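Local coordinates for uncharacterized protein (Pyrococcus abyssi, PDB 5IFF) that acts as the restriction DNA glycosylase R.PabI, binding double-stranded DNA and probably cutting adenine bases from their sugars, at residues 14-19 with 54-59; 92-97 with 208-213. The protein carries 2 engineered substitutions. All coordinates share one frame; numbering follows the deposited sequence.

Contact 1. Residues 14-19 with 54-59. Engineered in segment 54-59: A57 (natural residue Glu).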
loop_
_atom_site.group_PDB
_atom_site.type_symbol
_atom_site.label_atom_id
_atom_site.label_comp_id
_atom_site.label_asym_id
_atom_site.label_seq_id
_atom_site.Cartn_x
_atom_site.Cartn_y
_atom_site.Cartn_z
ATOM N N VAL A 14 -24.942 16.670 0.561
ATOM C CA VAL A 14 -23.794 15.752 0.651
ATOM C C VAL A 14 -23.239 15.763 2.052
ATOM O O VAL A 14 -23.056 16.847 2.656
ATOM C CB VAL A 14 -22.700 16.114 -0.339
ATOM C CG1 VAL A 14 -21.567 15.055 -0.304
ATOM C CG2 VAL A 14 -23.280 16.108 -1.737
ATOM N N ARG A 15 -23.001 14.580 2.603
ATOM C CA ARG A 15 -22.362 14.547 3.923
ATOM C C ARG A 15 -20.880 14.165 3.739
ATOM O O ARG A 15 -20.545 13.202 3.009
ATOM C CB ARG A 15 -23.105 13.596 4.850
ATOM C CG ARG A 15 -24.489 14.117 5.211
ATOM C CD ARG A 15 -25.223 13.229 6.173
ATOM N NE ARG A 15 -26.371 13.897 6.816
ATOM C CZ ARG A 15 -27.521 14.167 6.214
ATOM N NH1 ARG A 15 -27.708 13.830 4.943
ATOM N NH2 ARG A 15 -28.495 14.765 6.886
ATOM N N LEU A 16 -20.016 14.975 4.357
ATOM C CA LEU A 16 -18.579 14.948 4.142
ATOM C C LEU A 16 -17.828 14.816 5.442
ATOM O O LEU A 16 -18.136 15.520 6.424
ATOM C CB LEU A 16 -18.130 16.227 3.424
ATOM C CG LEU A 16 -18.721 16.440 2.021
ATOM C CD1 LEU A 16 -18.367 17.806 1.571
ATOM C CD2 LEU A 16 -18.123 15.437 1.051
ATOM N N PRO A 17 -16.835 13.920 5.462
ATOM C CA PRO A 17 -15.938 13.780 6.608
ATOM C C PRO A 17 -15.041 14.988 6.721
ATOM O O PRO A 17 -14.554 15.553 5.724
ATOM C CB PRO A 17 -15.113 12.541 6.269
ATOM C CG PRO A 17 -15.059 12.560 4.764
ATOM C CD PRO A 17 -16.403 13.095 4.315
ATOM N N ILE A 18 -14.842 15.394 7.957
ATOM C CA ILE A 18 -14.039 16.557 8.268
ATOM C C ILE A 18 -12.693 16.188 8.921
ATOM O O ILE A 18 -11.833 17.061 9.131
ATOM C CB ILE A 18 -14.869 17.486 9.214
ATOM C CG1 ILE A 18 -16.088 17.930 8.462
ATOM C CG2 ILE A 18 -14.177 18.748 9.539
ATOM C CD1 ILE A 18 -15.696 18.604 7.200
ATOM N N THR A 19 -12.542 14.942 9.338
ATOM C CA THR A 19 -11.401 14.601 10.215
ATOM C C THR A 19 -10.458 13.519 9.700
ATOM O O THR A 19 -9.409 13.283 10.298
ATOM C CB THR A 19 -11.860 14.100 11.612
ATOM O OG1 THR A 19 -12.596 12.874 11.472
ATOM C CG2 THR A 19 -12.705 15.155 12.333
ATOM N N TYR A 54 -10.556 28.410 5.592
ATOM C CA TYR A 54 -10.617 26.936 5.596
ATOM C C TYR A 54 -11.694 26.384 4.667
ATOM O O TYR A 54 -12.829 26.871 4.638
ATOM C CB TYR A 54 -10.851 26.391 6.989
ATOM C CG TYR A 54 -9.673 26.682 7.883
ATOM C CD1 TYR A 54 -8.565 25.847 7.879
ATOM C CD2 TYR A 54 -9.633 27.849 8.657
ATOM C CE1 TYR A 54 -7.448 26.129 8.673
ATOM C CE2 TYR A 54 -8.530 28.142 9.472
ATOM C CZ TYR A 54 -7.434 27.287 9.470
ATOM O OH TYR A 54 -6.314 27.571 10.249
ATOM N N TYR A 55 -11.308 25.349 3.915
ATOM C CA TYR A 55 -12.205 24.728 2.938
ATOM C C TYR A 55 -12.163 23.232 3.044
ATOM O O TYR A 55 -11.137 22.638 3.424
ATOM C CB TYR A 55 -11.816 25.094 1.498
ATOM C CG TYR A 55 -11.852 26.578 1.200
ATOM C CD1 TYR A 55 -10.909 27.438 1.755
ATOM C CD2 TYR A 55 -12.823 27.101 0.351
ATOM C CE1 TYR A 55 -10.933 28.811 1.483
ATOM C CE2 TYR A 55 -12.848 28.469 0.074
ATOM C CZ TYR A 55 -11.902 29.302 0.621
ATOM O OH TYR A 55 -11.927 30.661 0.355
ATOM N N ILE A 56 -13.236 22.613 2.601
ATOM C CA ILE A 56 -13.132 21.172 2.337
ATOM C C ILE A 56 -12.767 21.013 0.870
ATOM O O ILE A 56 -13.547 21.437 0.003
ATOM C CB ILE A 56 -14.461 20.411 2.581
ATOM C CG1 ILE A 56 -14.878 20.485 4.044
ATOM C CG2 ILE A 56 -14.270 18.938 2.184
ATOM C CD1 ILE A 56 -16.326 20.139 4.213
ATOM N N ALA A 57 -11.598 20.446 0.615
ATOM C CA ALA A 57 -11.114 20.169 -0.721
ATOM C C ALA A 57 -11.488 18.748 -1.119
ATOM O O ALA A 57 -11.012 17.794 -0.520
ATOM C CB ALA A 57 -9.586 20.354 -0.777
ATOM N N TRP A 58 -12.290 18.626 -2.172
ATOM C CA TRP A 58 -12.849 17.373 -2.571
ATOM C C TRP A 58 -12.451 17.125 -4.021
ATOM O O TRP A 58 -12.878 17.881 -4.940
ATOM C CB TRP A 58 -14.348 17.432 -2.426
ATOM C CG TRP A 58 -15.124 16.153 -2.759
ATOM C CD1 TRP A 58 -14.626 14.883 -3.030
ATOM C CD2 TRP A 58 -16.576 16.043 -2.841
ATOM N NE1 TRP A 58 -15.686 14.015 -3.244
ATOM C CE2 TRP A 58 -16.859 14.683 -3.132
ATOM C CE3 TRP A 58 -17.619 16.952 -2.658
ATOM C CZ2 TRP A 58 -18.189 14.230 -3.285
ATOM C CZ3 TRP A 58 -18.948 16.493 -2.822
ATOM C CH2 TRP A 58 -19.211 15.141 -3.130
ATOM N N GLN A 59 -11.626 16.116 -4.212
ATOM C CA GLN A 59 -11.266 15.664 -5.551
ATOM C C GLN A 59 -12.401 14.789 -5.999
ATOM O O GLN A 59 -12.453 13.589 -5.650
ATOM C CB GLN A 59 -9.917 14.908 -5.555
ATOM C CG GLN A 59 -9.413 14.655 -6.932
ATOM C CD GLN A 59 -9.697 13.237 -7.362
ATOM O OE1 GLN A 59 -9.173 12.289 -6.780
ATOM N NE2 GLN A 59 -10.560 13.079 -8.366
#
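The indole of W58, its NE1 hydrogen-bonded to OE2 of E71, lies under L16 and is one of two side chains of strand 54-59 that meet the crossing strand. L16 CD2 sits 4.0 Å from the centroid of the W58 six-membered ring and only 10° off its normal, a CH-pi contact over one face. W58 CG is anti to the backbone N (chi1 -178°), and the six-membered ring at the far end of the indole meets V14 tip to tip, V14 CG1 lying 3.7 Å from W58 CH2. An alanine in place of W58 would probably leave a gap under L16 and before V14, and E71 without its indole N-H partner. Two residues earlier, I56 meets L16 and I18: its CD1 is 4.1 Å from L16 CD1 and a tight 3.4 Å from I18 CD1, where the two isoleucines cross at about a right angle. All five touching residues are buried, and no hydrogen bond joins the segments. The axes of segments 14-17 and 54-59 run at 103° and approach to 9.3 Å. This is orthogonal beta-sheet packing, a small antiparallel sheet against the large curved sheet of the R.PabI half-pipe fold, and strand 54-59 leads into Q59 and I60, which bind adenine in another structure of this protein.

Contact 2. Residues 92-97 with 208-213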
loop_
_atom_site.group_PDB
_atom_site.type_symbol
_atom_site.label_atom_id
_atom_site.label_comp_id
_atom_site.label_asym_id
_atom_site.label_seq_id
_atom_site.Cartn_x
_atom_site.Cartn_y
_atom_site.Cartn_z
ATOM N N GLU A 92 -28.614 23.302 -22.070
ATOM C CA GLU A 92 -27.577 24.342 -22.046
ATOM C C GLU A 92 -26.170 23.752 -21.816
ATOM O O GLU A 92 -25.193 24.190 -22.383
ATOM C CB GLU A 92 -27.867 25.372 -20.940
ATOM C CG GLU A 92 -29.042 26.296 -21.245
ATOM C CD GLU A 92 -28.777 27.230 -22.419
ATOM O OE1 GLU A 92 -27.796 28.003 -22.369
ATOM O OE2 GLU A 92 -29.552 27.187 -23.394
ATOM N N LEU A 93 -26.079 22.756 -20.979
ATOM C CA LEU A 93 -24.785 22.130 -20.780
ATOM C C LEU A 93 -24.341 21.338 -22.031
ATOM O O LEU A 93 -23.154 21.322 -22.376
ATOM C CB LEU A 93 -24.830 21.215 -19.571
ATOM C CG LEU A 93 -24.861 21.976 -18.252
ATOM C CD1 LEU A 93 -25.370 21.070 -17.147
ATOM C CD2 LEU A 93 -23.452 22.489 -18.001
ATOM N N LEU A 94 -25.284 20.655 -22.676
ATOM C CA LEU A 94 -24.941 19.927 -23.928
ATOM C C LEU A 94 -24.481 20.902 -25.015
ATOM O O LEU A 94 -23.525 20.602 -25.790
ATOM C CB LEU A 94 -26.128 19.079 -24.404
ATOM C CG LEU A 94 -26.476 17.878 -23.499
ATOM C CD1 LEU A 94 -27.771 17.220 -24.032
ATOM C CD2 LEU A 94 -25.345 16.895 -23.436
ATOM N N LYS A 95 -25.132 22.056 -25.079
ATOM C CA LYS A 95 -24.742 23.126 -26.004
ATOM C C LYS A 95 -23.325 23.661 -25.716
ATOM O O LYS A 95 -22.554 23.952 -26.631
ATOM C CB LYS A 95 -25.713 24.295 -25.928
ATOM C CG LYS A 95 -25.544 25.293 -27.084
ATOM C CD LYS A 95 -26.687 26.335 -27.134
ATOM C CE LYS A 95 -28.066 25.726 -26.835
ATOM N NZ LYS A 95 -29.227 26.417 -27.534
ATOM N N PHE A 96 -23.033 23.856 -24.444
ATOM C CA PHE A 96 -21.686 24.258 -24.018
ATOM C C PHE A 96 -20.632 23.238 -24.498
ATOM O O PHE A 96 -19.625 23.611 -25.139
ATOM C CB PHE A 96 -21.648 24.411 -22.493
ATOM C CG PHE A 96 -20.267 24.713 -21.933
ATOM C CD1 PHE A 96 -19.698 25.977 -22.094
ATOM C CD2 PHE A 96 -19.559 23.735 -21.256
ATOM C CE1 PHE A 96 -18.428 26.278 -21.561
ATOM C CE2 PHE A 96 -18.283 24.017 -20.724
ATOM C CZ PHE A 96 -17.722 25.304 -20.885
ATOM N N ALA A 97 -20.883 21.959 -24.223
ATOM C CA ALA A 97 -19.963 20.920 -24.649
ATOM C C ALA A 97 -19.745 20.911 -26.159
ATOM O O ALA A 97 -18.629 20.604 -26.606
ATOM C CB ALA A 97 -20.440 19.561 -24.173
ATOM N N ASP A 208 -17.341 11.674 -21.758
ATOM C CA ASP A 208 -17.996 10.959 -20.666
ATOM C C ASP A 208 -19.196 11.732 -20.159
ATOM O O ASP A 208 -20.250 11.141 -19.927
ATOM C CB ASP A 208 -17.073 10.700 -19.480
ATOM C CG ASP A 208 -16.041 9.625 -19.745
ATOM O OD1 ASP A 208 -16.205 8.838 -20.718
ATOM O OD2 ASP A 208 -15.097 9.550 -18.919
ATOM N N ILE A 209 -18.999 13.037 -19.922
ATOM C CA ILE A 209 -20.076 13.871 -19.397
ATOM C C ILE A 209 -21.241 13.952 -20.397
ATOM O O ILE A 209 -22.393 13.869 -19.992
ATOM C CB ILE A 209 -19.608 15.317 -19.086
ATOM C CG1 ILE A 209 -18.539 15.303 -17.979
ATOM C CG2 ILE A 209 -20.825 16.225 -18.661
ATOM C CD1 ILE A 209 -19.053 14.614 -16.650
ATOM N N VAL A 210 -20.943 14.141 -21.686
ATOM C CA VAL A 210 -22.044 14.258 -22.675
ATOM C C VAL A 210 -22.916 12.994 -22.772
ATOM O O VAL A 210 -24.143 13.076 -22.784
ATOM C CB VAL A 210 -21.450 14.645 -24.044
ATOM C CG1 VAL A 210 -22.463 14.501 -25.164
ATOM C CG2 VAL A 210 -20.918 16.041 -23.974
ATOM N N LYS A 211 -22.277 11.822 -22.826
ATOM C CA LYS A 211 -22.962 10.546 -22.821
ATOM C C LYS A 211 -23.826 10.350 -21.548
ATOM O O LYS A 211 -24.972 9.852 -21.615
ATOM C CB LYS A 211 -21.921 9.429 -22.969
ATOM C CG LYS A 211 -22.481 8.038 -22.969
ATOM C CD LYS A 211 -21.476 7.007 -23.469
ATOM C CE LYS A 211 -22.105 5.610 -23.547
ATOM N NZ LYS A 211 -23.462 5.633 -24.172
ATOM N N PHE A 212 -23.266 10.721 -20.420
ATOM C CA PHE A 212 -24.001 10.680 -19.145
ATOM C C PHE A 212 -25.247 11.583 -19.176
ATOM O O PHE A 212 -26.356 11.147 -18.841
ATOM C CB PHE A 212 -23.094 11.117 -18.000
ATOM C CG PHE A 212 -23.838 11.358 -16.709
ATOM C CD1 PHE A 212 -24.556 10.326 -16.104
ATOM C CD2 PHE A 212 -23.847 12.619 -16.141
ATOM C CE1 PHE A 212 -25.249 10.559 -14.917
ATOM C CE2 PHE A 212 -24.538 12.863 -14.950
ATOM C CZ PHE A 212 -25.229 11.838 -14.347
ATOM N N LEU A 213 -25.058 12.843 -19.556
ATOM C CA LEU A 213 -26.195 13.761 -19.636
ATOM C C LEU A 213 -27.220 13.284 -20.645
ATOM O O LEU A 213 -28.403 13.264 -20.359
ATOM C CB LEU A 213 -25.744 15.181 -20.001
ATOM C CG LEU A 213 -24.860 15.844 -18.932
ATOM C CD1 LEU A 213 -24.327 17.172 -19.443
ATOM C CD2 LEU A 213 -25.679 16.033 -17.596
#
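L94 reaches across to the helix of 208-213 with one methyl, CD2, which lies 3.9 Å from L213 CB and 4.1 Å from V210 CG1. The L94 and L213 side chains pass one another pointing opposite ways. V210 divides its branches: CG1, anti to the backbone N (chi1 168°), goes to L94, while CG2 meets A97 CB at 3.6 Å. A turn away from A97, L93 CB rests 4.1 Å from L213 CD1. Such interlocking of residues spaced three or four apart illustrates antiparallel helix packing; the segment axes run at 151° to each other and approach to 10.4 Å, with hydrocarbon contacts and no hydrogen bond between the segments. Outside this first shell, helix 188-201 backs the pair, its L195 touching L93 and its F198 touching I209, and L94 also meets I217 near the C terminus. The backbone of helix 87-99 is held from the partner helix as well, at a point beyond segment 208-213, where K206 NZ is hydrogen-bonded to A97 O. On helix 87-99, F96 makes a cation-pi contact with K196 and packs on Y119 of a second subunit.

From the N terminus, the chain runs through strand 11-17, passes strands 25-29 and 38-39, and returns in strand 54-59, so contact 1 closes a loop of 34 residues that contains no helix. Contact 2 opens only after this, and 110 residues, including the long strands 121-134, 140-147 and 154-163, pass before helix 203-216 comes back to helix 87-99. The loops therefore stand in series, neither nested nor crossed. Their centres lie about 26 Å apart on opposite sides of the chain's centre: contact 1 joins the two sheets, contact 2 two helices. The wider loop also supplies strands 154-163 and 181-186, which pair with 54-59 and 11-17 respectively.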